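Local coordinates for protein putative LacI-family transcriptional regulator (Bacteroides fragilis, PDB 3GBV) that probably regulates transcription as a LacI-family DNA-binding protein, its periplasmic-binding-protein-like core most likely sensing a small effector molecule, at residues A[10-15]-A[63-68]; A[71-76]-A[84-89]; A[193-198]-A[216-221]; A[209-214]-A[244-249]. All blocks are in the same frame, centred on the assembly; numbering follows the deposited sequence.

Overall arrangement
The four contacts fall into two clusters on opposite sides of the chain's centre, as expected for the two-lobed core of a LacI-family regulator with one sheet in each lobe. Contacts 1 and 2 have centres about 8 Å apart and share the parallel sheet containing 9-16 and 72-75, joined directly by Ala12 N and Gly72 O at 2.9 Å. Contacts 3 and 4, with centres about 13 Å apart, both use helix 212-220 of the other lobe and touch where Leu218 meets Thr245. Between clusters the centres of contacts 1 and 3 lie about 42 Å apart. A 1,2-ethanediol molecule, probably from the crystallisation liquor, sits about 4 Å from the Phe75 side chain of contact 2.

Contact 1 (A[10-15]-A[63-68]); sequences TFACLL and QAVIEE
The contact belongs to the helix-on-sheet packing of a parallel alpha/beta lobe: Val65, near the end of helix 55-66, rests on Ala12 and Leu14 of strand 9-16. The CA atoms of Ala12 and Val65 are only 6.9 Å apart, an approach that the small alanine permits. Its methyl CB meets Val65 CG1 at 3.6 Å, one methyl carbon against another. Val65 carries this branch anti to its backbone N (chi1 175°), which sends CG1 to Ala12 and leaves CG2 to reach further along the strand. There CG2 comes within 4.3 Å of Leu14 CD1, a looser touch between branch ends. One valine thus straddles two residues, i and i+2, on a single face of the strand.

The topology explains why these elements meet. Helix 55-66 is the connection of a beta-alpha-beta crossover leading from strand 43-50 to strand 72-75, and strand 9-16 lies between those two in the sheet, so the helix must pass over it. Val65 also touches Thr48 of strand 43-50, while Leu14 extends the apolar layer to Phe75. On the other face of the strand, Phe11 packs against helix 254-270, burying strand 9-16 from both sides. The helix ends just beyond Val65, whose carbonyl O takes a bond from Glu68 N at 3.0 Å.

Contact 2 (A[71-76]-A[84-89]); sequences DGVMFA and KGFTDA
Phe86 projects from helix 84-93 onto Val73 and Phe75 of strand 72-75, within the beta-alpha-beta unit formed by strand 72-75, helix 84-93 and strand 97-100. The backbones are well separated, with no CA pair closer than the 10.0 Å of Phe75 and Thr87, so the aromatic side chains have to span the gap.

Followed outward, Phe86 begins with CB still 5.8 Å from Phe75 CE2, too far to touch. CG stands anti to the backbone N (chi1 -172°), which aims the ring at the sheet. Beyond it the two sides of the ring, CD2/CE2 and CD1/CE1, meet different neighbours. CD2 comes 4.4 Å from Phe75 CE2, and CE2 lies 4.3 Å from Phe75 CD2, above one face of that ring and displaced toward its rim. The CE1 side packs on Ile66 of helix 55-66. At the tip, CZ comes within 4.4 Å of Val73 CG1.

The pair of rings is a T-shaped (edge-to-face) stack: Phe86 presents its edge to the face of Phe75, the planes stand at 83°, and the centroids are 5.6 Å apart. Phe86 is thereby wedged between strand 72-75 and helix 55-66, while Phe75 also packs against Phe58 of that helix. Two residues to either side of Phe86 in sequence, Lys84 and Asp88 form a salt bridge, with Lys84 NZ 2.6 Å from Asp88 OD2 and using the syn lone pair of that oxygen.

Contact 3 (A[193-198]-A[216-221]); sequences DFFREH and EYLQQR
Phe195 of helix 187-197 meets Tyr217 and Leu218 of helix 212-220, two neighbouring helices that flank strand 203-206 in chain order and lie on the sheet of their lobe.

The aromatic part is a side-by-side arrangement. The ring planes are nearly parallel, at 8°, yet the centroids are 5.9 Å apart and neither ring lies over the face of the other. Rim meets rim: Tyr217 CE2 is 3.6 Å from Phe195 CD1 and equally close to CE1, so one carbon is as near to one end of the CD1-CE1 bond as to the other. Tyr217 is sent into this position by CG standing anti to its backbone N (chi1 166°), and the two side chains run past each other in opposite directions. Phe194 CD2 lies over one face of Phe195, toward the rim, and Phe195 also stacks edge-to-face with Phe226 and has a cation-pi contact with Lys223.

The aliphatic part is smaller. Leu218 CD2 approaches Phe195 CE1 at 4.1 Å, the leucine crossing the phenylalanine at about a right angle. Arg221 CG lies over one face of the Tyr217 ring, toward the rim.

Polar interactions border this layer. Asp192, on the same helix as Phe195, hydrogen-bonds Tyr217 OH through one oxygen and forms a salt bridge with Arg221 through the other. Arg196 NH1 pairs with Asp193 OD1 at 2.8 Å.

Between the two segments the touching groups are thus carbon, and Asp192 adds polar links across. Its bond to Tyr217 probably helps hold the hydroxyl end, and with it the ring's place beside Phe195.

Contact 4 (A[209-214]-A[244-249]); sequences SKVYII and GTVSFL
Val211, where the chain leads into helix 212-220, and Val246, on the chain after Gly244, mark the closest backbone approach, with CA atoms 8.0 Å apart. The first segment forms a turn, with Ile213 N bonded to Lys210 O at 3.1 Å, that leads into the helix. The second leaves helix 235-243 through Gly244, whose positive phi (103°) suits glycine, and turns a corner at Ser247 before continuing as strand.

That corner lets Val246 and Leu249 both address Val211. With chi1 at 68°, Val211 places CG2 anti to its backbone N and CG1 between N and the carbonyl carbon, so the two methyls diverge, Val246 CG2 being near both and Leu249 CD2 near CG1. CG2 meets Val246 CG2 at 4.1 Å; CG1 meets Leu249 CD2 at 3.9 Å and also lies 4.2 Å from Val246 CG2. Leu228 of strand 227-231, the neighbour of 246-251 in the sheet, and Asn237 of helix 235-243 touch Val211 as well. On the strand's other side, Phe248 packs on Leu130 of the second subunit.

All the touching groups across the contact are methyls, and their residues are buried, which implies that the two segments are held together by shape and hydrophobic burial.

Contact 1 (A[10-15]-A[63-68])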
loop_
_atom_site.group_PDB
_atom_site.type_symbol
_atom_site.label_atom_id
_atom_site.label_comp_id
_atom_site.label_asym_id
_atom_site.label_seq_id
_atom_site.Cartn_x
_atom_site.Cartn_y
_atom_site.Cartn_z
ATOM N N THR A 10 4.310 32.857 1.122
ATOM C CA THR A 10 4.905 32.212 2.285
ATOM C C THR A 10 3.911 31.314 3.013
ATOM O O THR A 10 2.869 31.775 3.471
ATOM C CB THR A 10 5.449 33.273 3.272
ATOM O OG1 THR A 10 6.352 34.145 2.577
ATOM C CG2 THR A 10 6.198 32.606 4.420
ATOM N N PHE A 11 4.237 30.027 3.100
ATOM C CA PHE A 11 3.375 29.066 3.778
ATOM C C PHE A 11 4.055 28.626 5.059
ATOM O O PHE A 11 5.116 28.006 5.023
ATOM C CB PHE A 11 3.119 27.839 2.898
ATOM C CG PHE A 11 2.529 28.160 1.552
ATOM C CD1 PHE A 11 1.445 29.029 1.435
ATOM C CD2 PHE A 11 3.042 27.566 0.402
ATOM C CE1 PHE A 11 0.879 29.297 0.191
ATOM C CE2 PHE A 11 2.486 27.825 -0.844
ATOM C CZ PHE A 11 1.398 28.695 -0.952
ATOM N N ALA A 12 3.450 28.954 6.195
ATOM C CA ALA A 12 4.028 28.576 7.479
ATOM C C ALA A 12 3.598 27.155 7.845
ATOM O O ALA A 12 2.404 26.860 7.905
ATOM C CB ALA A 12 3.588 29.563 8.561
ATOM N N CYS A 13 4.566 26.280 8.087
ATOM C CA CYS A 13 4.266 24.898 8.450
ATOM C C CYS A 13 4.652 24.662 9.905
ATOM O O CYS A 13 5.833 24.639 10.245
ATOM C CB CYS A 13 5.035 23.934 7.541
ATOM S SG CYS A 13 4.871 24.309 5.767
ATOM N N LEU A 14 3.654 24.486 10.762
ATOM C CA LEU A 14 3.903 24.280 12.185
ATOM C C LEU A 14 3.814 22.801 12.544
ATOM O O LEU A 14 2.741 22.197 12.499
ATOM C CB LEU A 14 2.897 25.101 12.996
ATOM C CG LEU A 14 3.137 25.274 14.496
ATOM C CD1 LEU A 14 4.495 25.929 14.728
ATOM C CD2 LEU A 14 2.008 26.124 15.096
ATOM N N LEU A 15 4.960 22.222 12.887
ATOM C CA LEU A 15 5.041 20.811 13.233
ATOM C C LEU A 15 5.705 20.622 14.593
ATOM O O LEU A 15 6.438 21.496 15.066
ATOM C CB LEU A 15 5.863 20.065 12.177
ATOM C CG LEU A 15 5.474 20.208 10.706
ATOM C CD1 LEU A 15 6.583 19.630 9.839
ATOM C CD2 LEU A 15 4.160 19.503 10.445
ATOM N N GLN A 63 2.136 32.523 18.023
ATOM C CA GLN A 63 1.984 33.965 17.911
ATOM C C GLN A 63 3.048 34.494 16.940
ATOM O O GLN A 63 2.781 35.379 16.124
ATOM C CB GLN A 63 2.171 34.615 19.285
ATOM C CG GLN A 63 2.095 36.137 19.273
ATOM C CD GLN A 63 0.689 36.650 19.015
ATOM O OE1 GLN A 63 -0.198 36.514 19.862
ATOM N NE2 GLN A 63 0.476 37.240 17.839
ATOM N N ALA A 64 4.256 33.947 17.038
ATOM C CA ALA A 64 5.340 34.358 16.160
ATOM C C ALA A 64 4.941 34.045 14.723
ATOM O O ALA A 64 5.198 34.835 13.818
ATOM C CB ALA A 64 6.629 33.628 16.524
ATOM N N VAL A 65 4.305 32.892 14.521
ATOM C CA VAL A 65 3.860 32.491 13.188
ATOM C C VAL A 65 2.813 33.465 12.673
ATOM O O VAL A 65 2.892 33.936 11.540
ATOM C CB VAL A 65 3.240 31.079 13.184
ATOM C CG1 VAL A 65 2.675 30.763 11.801
ATOM C CG2 VAL A 65 4.288 30.051 13.563
ATOM N N ILE A 66 1.826 33.755 13.508
ATOM C CA ILE A 66 0.772 34.684 13.131
ATOM C C ILE A 66 1.383 36.050 12.819
ATOM O O ILE A 66 0.977 36.724 11.873
ATOM C CB ILE A 66 -0.267 34.833 14.268
ATOM C CG1 ILE A 66 -1.058 33.533 14.410
ATOM C CG2 ILE A 66 -1.205 35.992 13.980
ATOM C CD1 ILE A 66 -1.987 33.504 15.599
ATOM N N GLU A 67 2.374 36.443 13.611
ATOM C CA GLU A 67 3.025 37.731 13.418
ATOM C C GLU A 67 3.957 37.788 12.209
ATOM O O GLU A 67 4.510 38.837 11.894
ATOM C CB GLU A 67 3.754 38.139 14.701
ATOM C CG GLU A 67 2.820 38.805 15.710
ATOM C CD GLU A 67 3.429 38.933 17.091
ATOM O OE1 GLU A 67 4.670 39.033 17.187
ATOM O OE2 GLU A 67 2.662 38.946 18.079
ATOM N N GLU A 68 4.121 36.659 11.527
ATOM C CA GLU A 68 4.953 36.619 10.329
ATOM C C GLU A 68 4.075 36.941 9.126
ATOM O O GLU A 68 4.569 37.092 8.011
ATOM C CB GLU A 68 5.600 35.243 10.163
ATOM C CG GLU A 68 6.881 35.081 10.964
ATOM C CD GLU A 68 7.238 33.629 11.241
ATOM O OE1 GLU A 68 8.327 33.187 10.813
ATOM O OE2 GLU A 68 6.436 32.928 11.897
#

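Contact 2 (A[71-76]-A[84-89])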
loop_
_atom_site.group_PDB
_atom_site.type_symbol
_atom_site.label_atom_id
_atom_site.label_comp_id
_atom_site.label_asym_id
_atom_site.label_seq_id
_atom_site.Cartn_x
_atom_site.Cartn_y
_atom_site.Cartn_z
ATOM N N ASP A 71 0.713 33.700 4.131
ATOM C CA ASP A 71 -0.393 33.571 3.185
ATOM C C ASP A 71 -1.222 32.353 3.533
ATOM O O ASP A 71 -2.449 32.367 3.438
ATOM C CB ASP A 71 0.147 33.394 1.770
ATOM C CG ASP A 71 0.924 34.586 1.306
ATOM O OD1 ASP A 71 0.279 35.613 1.002
ATOM O OD2 ASP A 71 2.173 34.499 1.264
ATOM N N GLY A 72 -0.528 31.288 3.915
ATOM C CA GLY A 72 -1.202 30.062 4.276
ATOM C C GLY A 72 -0.466 29.321 5.372
ATOM O O GLY A 72 0.720 29.561 5.635
ATOM N N VAL A 73 -1.180 28.409 6.014
ATOM C CA VAL A 73 -0.612 27.621 7.088
ATOM C C VAL A 73 -1.048 26.163 7.022
ATOM O O VAL A 73 -2.197 25.873 6.722
ATOM C CB VAL A 73 -1.064 28.151 8.466
ATOM C CG1 VAL A 73 -0.393 27.346 9.573
ATOM C CG2 VAL A 73 -0.752 29.632 8.592
HETATM N N MSE A 74 -0.113 25.253 7.273
HETATM C CA MSE A 74 -0.429 23.833 7.351
HETATM C C MSE A 74 0.004 23.587 8.794
HETATM O O MSE A 74 1.007 24.156 9.254
HETATM C CB MSE A 74 0.374 23.005 6.338
HETATM C CG MSE A 74 1.884 23.032 6.509
HETATM SE SE MSE A 74 2.524 21.396 7.416
HETATM C CE MSE A 74 2.708 22.014 9.289
ATOM N N PHE A 75 -0.754 22.784 9.528
ATOM C CA PHE A 75 -0.438 22.577 10.928
ATOM C C PHE A 75 -0.811 21.191 11.426
ATOM O O PHE A 75 -1.908 20.705 11.167
ATOM C CB PHE A 75 -1.163 23.670 11.728
ATOM C CG PHE A 75 -1.250 23.420 13.212
ATOM C CD1 PHE A 75 -0.111 23.137 13.968
ATOM C CD2 PHE A 75 -2.479 23.518 13.862
ATOM C CE1 PHE A 75 -0.201 22.959 15.358
ATOM C CE2 PHE A 75 -2.579 23.345 15.243
ATOM C CZ PHE A 75 -1.436 23.064 15.994
ATOM N N ALA A 76 0.121 20.557 12.128
ATOM C CA ALA A 76 -0.093 19.230 12.695
ATOM C C ALA A 76 -0.367 19.410 14.182
ATOM O O ALA A 76 0.543 19.711 14.949
ATOM C CB ALA A 76 1.137 18.372 12.500
ATOM N N LYS A 84 -7.217 26.665 20.289
ATOM C CA LYS A 84 -8.315 27.582 19.977
ATOM C C LYS A 84 -7.833 29.005 19.668
ATOM O O LYS A 84 -8.279 29.630 18.704
ATOM C CB LYS A 84 -9.318 27.619 21.129
ATOM C CG LYS A 84 -10.600 28.337 20.783
ATOM C CD LYS A 84 -11.606 28.250 21.912
ATOM C CE LYS A 84 -12.960 28.749 21.440
ATOM N NZ LYS A 84 -12.837 30.088 20.793
ATOM N N GLY A 85 -6.911 29.512 20.476
ATOM C CA GLY A 85 -6.414 30.851 20.240
ATOM C C GLY A 85 -5.759 30.992 18.877
ATOM O O GLY A 85 -5.961 31.993 18.178
ATOM N N PHE A 86 -4.984 29.982 18.492
ATOM C CA PHE A 86 -4.276 30.004 17.218
ATOM C C PHE A 86 -5.235 30.029 16.030
ATOM O O PHE A 86 -5.180 30.934 15.200
ATOM C CB PHE A 86 -3.331 28.795 17.126
ATOM C CG PHE A 86 -2.413 28.825 15.935
ATOM C CD1 PHE A 86 -1.687 29.971 15.621
ATOM C CD2 PHE A 86 -2.275 27.704 15.123
ATOM C CE1 PHE A 86 -0.835 29.993 14.509
ATOM C CE2 PHE A 86 -1.433 27.715 14.019
ATOM C CZ PHE A 86 -0.712 28.856 13.707
ATOM N N THR A 87 -6.126 29.046 15.969
ATOM C CA THR A 87 -7.094 28.943 14.885
ATOM C C THR A 87 -8.079 30.113 14.828
ATOM O O THR A 87 -8.494 30.514 13.742
ATOM C CB THR A 87 -7.868 27.612 14.977
ATOM O OG1 THR A 87 -8.450 27.486 16.281
ATOM C CG2 THR A 87 -6.921 26.425 14.725
ATOM N N ASP A 88 -8.469 30.653 15.983
ATOM C CA ASP A 88 -9.382 31.799 15.981
ATOM C C ASP A 88 -8.667 32.989 15.349
ATOM O O ASP A 88 -9.252 33.757 14.578
ATOM C CB ASP A 88 -9.821 32.178 17.401
ATOM C CG ASP A 88 -10.945 31.305 17.919
ATOM O OD1 ASP A 88 -11.694 30.741 17.092
ATOM O OD2 ASP A 88 -11.092 31.200 19.155
ATOM N N ALA A 89 -7.386 33.124 15.674
ATOM C CA ALA A 89 -6.576 34.213 15.149
ATOM C C ALA A 89 -6.364 34.070 13.646
ATOM O O ALA A 89 -6.327 35.066 12.929
ATOM C CB ALA A 89 -5.228 34.256 15.873
#

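Contact 3 (A[193-198]-A[216-221])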
loop_
_atom_site.group_PDB
_atom_site.type_symbol
_atom_site.label_atom_id
_atom_site.label_comp_id
_atom_site.label_asym_id
_atom_site.label_seq_id
_atom_site.Cartn_x
_atom_site.Cartn_y
_atom_site.Cartn_z
ATOM N N ASP A 193 8.265 -4.732 34.409
ATOM C CA ASP A 193 7.173 -4.975 35.339
ATOM C C ASP A 193 5.962 -5.552 34.617
ATOM O O ASP A 193 5.374 -6.527 35.076
ATOM C CB ASP A 193 6.785 -3.684 36.077
ATOM C CG ASP A 193 7.869 -3.215 37.053
ATOM O OD1 ASP A 193 8.417 -4.065 37.789
ATOM O OD2 ASP A 193 8.170 -2.001 37.097
ATOM N N PHE A 194 5.605 -4.969 33.474
ATOM C CA PHE A 194 4.454 -5.445 32.712
ATOM C C PHE A 194 4.584 -6.904 32.295
ATOM O O PHE A 194 3.694 -7.711 32.553
ATOM C CB PHE A 194 4.238 -4.589 31.453
ATOM C CG PHE A 194 3.161 -5.122 30.543
ATOM C CD1 PHE A 194 1.819 -4.916 30.839
ATOM C CD2 PHE A 194 3.491 -5.890 29.427
ATOM C CE1 PHE A 194 0.818 -5.472 30.041
ATOM C CE2 PHE A 194 2.498 -6.452 28.623
ATOM C CZ PHE A 194 1.159 -6.244 28.930
ATOM N N PHE A 195 5.689 -7.243 31.644
ATOM C CA PHE A 195 5.884 -8.612 31.190
ATOM C C PHE A 195 6.057 -9.575 32.351
ATOM O O PHE A 195 5.841 -10.780 32.207
ATOM C CB PHE A 195 7.076 -8.681 30.241
ATOM C CG PHE A 195 6.764 -8.201 28.855
ATOM C CD1 PHE A 195 7.518 -7.195 28.263
ATOM C CD2 PHE A 195 5.705 -8.756 28.139
ATOM C CE1 PHE A 195 7.220 -6.744 26.976
ATOM C CE2 PHE A 195 5.399 -8.313 26.851
ATOM C CZ PHE A 195 6.161 -7.306 26.269
ATOM N N ARG A 196 6.436 -9.034 33.505
ATOM C CA ARG A 196 6.614 -9.838 34.706
ATOM C C ARG A 196 5.239 -10.187 35.248
ATOM O O ARG A 196 4.938 -11.349 35.519
ATOM C CB ARG A 196 7.390 -9.050 35.759
ATOM C CG ARG A 196 7.426 -9.704 37.130
ATOM C CD ARG A 196 8.316 -8.918 38.075
ATOM N NE ARG A 196 9.673 -8.807 37.549
ATOM C CZ ARG A 196 10.272 -7.659 37.247
ATOM N NH1 ARG A 196 9.637 -6.507 37.424
ATOM N NH2 ARG A 196 11.504 -7.667 36.754
ATOM N N GLU A 197 4.406 -9.162 35.387
ATOM C CA GLU A 197 3.053 -9.328 35.894
ATOM C C GLU A 197 2.131 -9.953 34.843
ATOM O O GLU A 197 1.072 -10.496 35.166
ATOM C CB GLU A 197 2.509 -7.968 36.351
ATOM C CG GLU A 197 1.248 -8.059 37.192
ATOM C CD GLU A 197 1.295 -9.216 38.178
ATOM O OE1 GLU A 197 2.282 -9.325 38.944
ATOM O OE2 GLU A 197 0.337 -10.021 38.183
ATOM N N HIS A 198 2.540 -9.886 33.582
ATOM C CA HIS A 198 1.742 -10.450 32.498
ATOM C C HIS A 198 2.611 -11.307 31.590
ATOM O O HIS A 198 2.756 -11.013 30.408
ATOM C CB HIS A 198 1.101 -9.323 31.691
ATOM C CG HIS A 198 0.189 -8.452 32.497
ATOM N ND1 HIS A 198 -1.049 -8.875 32.932
ATOM C CD2 HIS A 198 0.348 -7.195 32.970
ATOM C CE1 HIS A 198 -1.613 -7.913 33.640
ATOM N NE2 HIS A 198 -0.787 -6.883 33.678
ATOM N N GLU A 216 12.655 -2.751 20.034
ATOM C CA GLU A 216 14.057 -2.812 20.415
ATOM C C GLU A 216 14.187 -3.361 21.826
ATOM O O GLU A 216 15.208 -3.955 22.171
ATOM C CB GLU A 216 14.695 -1.427 20.309
ATOM C CG GLU A 216 14.704 -0.887 18.887
ATOM C CD GLU A 216 15.261 0.517 18.791
ATOM O OE1 GLU A 216 15.354 1.039 17.658
ATOM O OE2 GLU A 216 15.604 1.099 19.843
ATOM N N TYR A 217 13.157 -3.169 22.642
ATOM C CA TYR A 217 13.185 -3.705 23.997
ATOM C C TYR A 217 13.207 -5.229 23.905
ATOM O O TYR A 217 14.001 -5.891 24.577
ATOM C CB TYR A 217 11.951 -3.273 24.789
ATOM C CG TYR A 217 11.766 -4.058 26.069
ATOM C CD1 TYR A 217 12.519 -3.764 27.212
ATOM C CD2 TYR A 217 10.857 -5.111 26.133
ATOM C CE1 TYR A 217 12.370 -4.509 28.387
ATOM C CE2 TYR A 217 10.703 -5.859 27.297
ATOM C CZ TYR A 217 11.462 -5.552 28.419
ATOM O OH TYR A 217 11.317 -6.294 29.565
ATOM N N LEU A 218 12.326 -5.772 23.064
ATOM C CA LEU A 218 12.218 -7.213 22.859
ATOM C C LEU A 218 13.485 -7.792 22.229
ATOM O O LEU A 218 13.852 -8.936 22.495
ATOM C CB LEU A 218 11.016 -7.536 21.959
ATOM C CG LEU A 218 9.601 -7.256 22.484
ATOM C CD1 LEU A 218 8.586 -7.500 21.368
ATOM C CD2 LEU A 218 9.302 -8.141 23.681
ATOM N N GLN A 219 14.144 -6.990 21.399
ATOM C CA GLN A 219 15.357 -7.412 20.717
ATOM C C GLN A 219 16.503 -7.528 21.704
ATOM O O GLN A 219 17.227 -8.522 21.713
ATOM C CB GLN A 219 15.726 -6.398 19.635
ATOM C CG GLN A 219 16.855 -6.831 18.712
ATOM C CD GLN A 219 16.432 -7.904 17.719
ATOM O OE1 GLN A 219 17.231 -8.345 16.891
ATOM N NE2 GLN A 219 15.172 -8.329 17.794
ATOM N N GLN A 220 16.656 -6.509 22.542
ATOM C CA GLN A 220 17.729 -6.481 23.527
ATOM C C GLN A 220 17.504 -7.506 24.638
ATOM O O GLN A 220 18.422 -7.843 25.378
ATOM C CB GLN A 220 17.854 -5.080 24.131
ATOM C CG GLN A 220 19.283 -4.714 24.514
ATOM C CD GLN A 220 19.372 -3.899 25.795
ATOM O OE1 GLN A 220 18.885 -2.765 25.868
ATOM N NE2 GLN A 220 19.996 -4.480 26.818
ATOM N N ARG A 221 16.278 -7.991 24.764
ATOM C CA ARG A 221 15.970 -8.985 25.782
ATOM C C ARG A 221 15.780 -10.326 25.093
ATOM O O ARG A 221 15.331 -11.290 25.703
ATOM C CB ARG A 221 14.692 -8.609 26.536
ATOM C CG ARG A 221 14.799 -7.360 27.394
ATOM C CD ARG A 221 15.272 -7.670 28.803
ATOM N NE ARG A 221 15.304 -6.468 29.638
ATOM C CZ ARG A 221 15.545 -6.470 30.949
ATOM N NH1 ARG A 221 15.774 -7.616 31.583
ATOM N NH2 ARG A 221 15.565 -5.329 31.627
#

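Contact 4 (A[209-214]-A[244-249])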
loop_
_atom_site.group_PDB
_atom_site.type_symbol
_atom_site.label_atom_id
_atom_site.label_comp_id
_atom_site.label_asym_id
_atom_site.label_seq_id
_atom_site.Cartn_x
_atom_site.Cartn_y
_atom_site.Cartn_z
ATOM N N SER A 209 3.857 6.442 16.584
ATOM C CA SER A 209 4.791 5.917 15.592
ATOM C C SER A 209 6.139 5.448 16.125
ATOM O O SER A 209 7.070 5.236 15.348
ATOM C CB SER A 209 5.016 6.966 14.503
ATOM O OG SER A 209 5.448 8.193 15.060
ATOM N N LYS A 210 6.234 5.274 17.439
ATOM C CA LYS A 210 7.475 4.860 18.088
ATOM C C LYS A 210 7.404 3.409 18.563
ATOM O O LYS A 210 7.834 3.100 19.676
ATOM C CB LYS A 210 7.748 5.756 19.301
ATOM C CG LYS A 210 7.453 7.235 19.087
ATOM C CD LYS A 210 8.551 7.935 18.305
ATOM C CE LYS A 210 9.665 8.423 19.226
ATOM N NZ LYS A 210 9.194 9.488 20.166
ATOM N N VAL A 211 6.868 2.522 17.731
ATOM C CA VAL A 211 6.748 1.121 18.099
ATOM C C VAL A 211 8.128 0.486 18.319
ATOM O O VAL A 211 8.248 -0.522 19.008
ATOM C CB VAL A 211 5.976 0.318 17.009
ATOM C CG1 VAL A 211 6.802 0.227 15.738
ATOM C CG2 VAL A 211 5.630 -1.068 17.522
ATOM N N TYR A 212 9.162 1.089 17.742
ATOM C CA TYR A 212 10.520 0.576 17.875
ATOM C C TYR A 212 10.978 0.519 19.333
ATOM O O TYR A 212 11.866 -0.265 19.681
ATOM C CB TYR A 212 11.496 1.434 17.055
ATOM C CG TYR A 212 11.652 2.857 17.547
ATOM C CD1 TYR A 212 12.433 3.146 18.666
ATOM C CD2 TYR A 212 11.016 3.916 16.901
ATOM C CE1 TYR A 212 12.579 4.446 19.131
ATOM C CE2 TYR A 212 11.155 5.231 17.362
ATOM C CZ TYR A 212 11.939 5.482 18.480
ATOM O OH TYR A 212 12.092 6.764 18.949
ATOM N N ILE A 213 10.383 1.357 20.180
ATOM C CA ILE A 213 10.739 1.381 21.598
ATOM C C ILE A 213 10.434 0.006 22.191
ATOM O O ILE A 213 11.218 -0.545 22.960
ATOM C CB ILE A 213 9.927 2.457 22.370
ATOM C CG1 ILE A 213 10.351 3.851 21.920
ATOM C CG2 ILE A 213 10.146 2.318 23.867
ATOM C CD1 ILE A 213 9.439 4.946 22.417
ATOM N N ILE A 214 9.285 -0.542 21.814
ATOM C CA ILE A 214 8.865 -1.845 22.299
ATOM C C ILE A 214 9.613 -2.923 21.533
ATOM O O ILE A 214 10.004 -3.947 22.095
ATOM C CB ILE A 214 7.362 -2.073 22.079
ATOM C CG1 ILE A 214 6.546 -0.893 22.630
ATOM C CG2 ILE A 214 6.949 -3.385 22.731
ATOM C CD1 ILE A 214 6.554 -0.789 24.132
ATOM N N GLY A 244 11.764 -9.147 13.113
ATOM C CA GLY A 244 10.719 -9.977 13.680
ATOM C C GLY A 244 10.022 -9.529 14.951
ATOM O O GLY A 244 9.051 -10.157 15.345
ATOM N N THR A 245 10.494 -8.476 15.610
ATOM C CA THR A 245 9.823 -8.016 16.829
ATOM C C THR A 245 8.483 -7.379 16.468
ATOM O O THR A 245 7.523 -7.441 17.242
ATOM C CB THR A 245 10.683 -7.012 17.598
ATOM O OG1 THR A 245 11.168 -6.008 16.699
ATOM C CG2 THR A 245 11.857 -7.726 18.249
ATOM N N VAL A 246 8.432 -6.763 15.288
ATOM C CA VAL A 246 7.212 -6.149 14.776
ATOM C C VAL A 246 6.729 -7.031 13.614
ATOM O O VAL A 246 7.522 -7.417 12.754
ATOM C CB VAL A 246 7.482 -4.716 14.269
ATOM C CG1 VAL A 246 6.272 -4.183 13.510
ATOM C CG2 VAL A 246 7.807 -3.806 15.440
ATOM N N SER A 247 5.438 -7.361 13.611
ATOM C CA SER A 247 4.848 -8.213 12.571
ATOM C C SER A 247 4.251 -7.417 11.420
ATOM O O SER A 247 4.352 -7.813 10.263
ATOM C CB SER A 247 3.752 -9.106 13.161
ATOM O OG SER A 247 4.260 -9.915 14.201
ATOM N N PHE A 248 3.612 -6.305 11.749
ATOM C CA PHE A 248 3.012 -5.456 10.742
ATOM C C PHE A 248 3.264 -3.997 11.103
ATOM O O PHE A 248 3.367 -3.637 12.282
ATOM C CB PHE A 248 1.489 -5.661 10.665
ATOM C CG PHE A 248 1.059 -7.063 10.310
ATOM C CD1 PHE A 248 1.474 -7.662 9.124
ATOM C CD2 PHE A 248 0.193 -7.768 11.146
ATOM C CE1 PHE A 248 1.032 -8.938 8.779
ATOM C CE2 PHE A 248 -0.252 -9.048 10.807
ATOM C CZ PHE A 248 0.166 -9.636 9.620
ATOM N N LEU A 249 3.374 -3.171 10.068
ATOM C CA LEU A 249 3.516 -1.735 10.229
ATOM C C LEU A 249 2.445 -1.142 9.314
ATOM O O LEU A 249 2.247 -1.607 8.190
ATOM C CB LEU A 249 4.905 -1.238 9.803
ATOM C CG LEU A 249 6.081 -1.568 10.733
ATOM C CD1 LEU A 249 7.390 -1.086 10.106
ATOM C CD2 LEU A 249 5.860 -0.918 12.097
#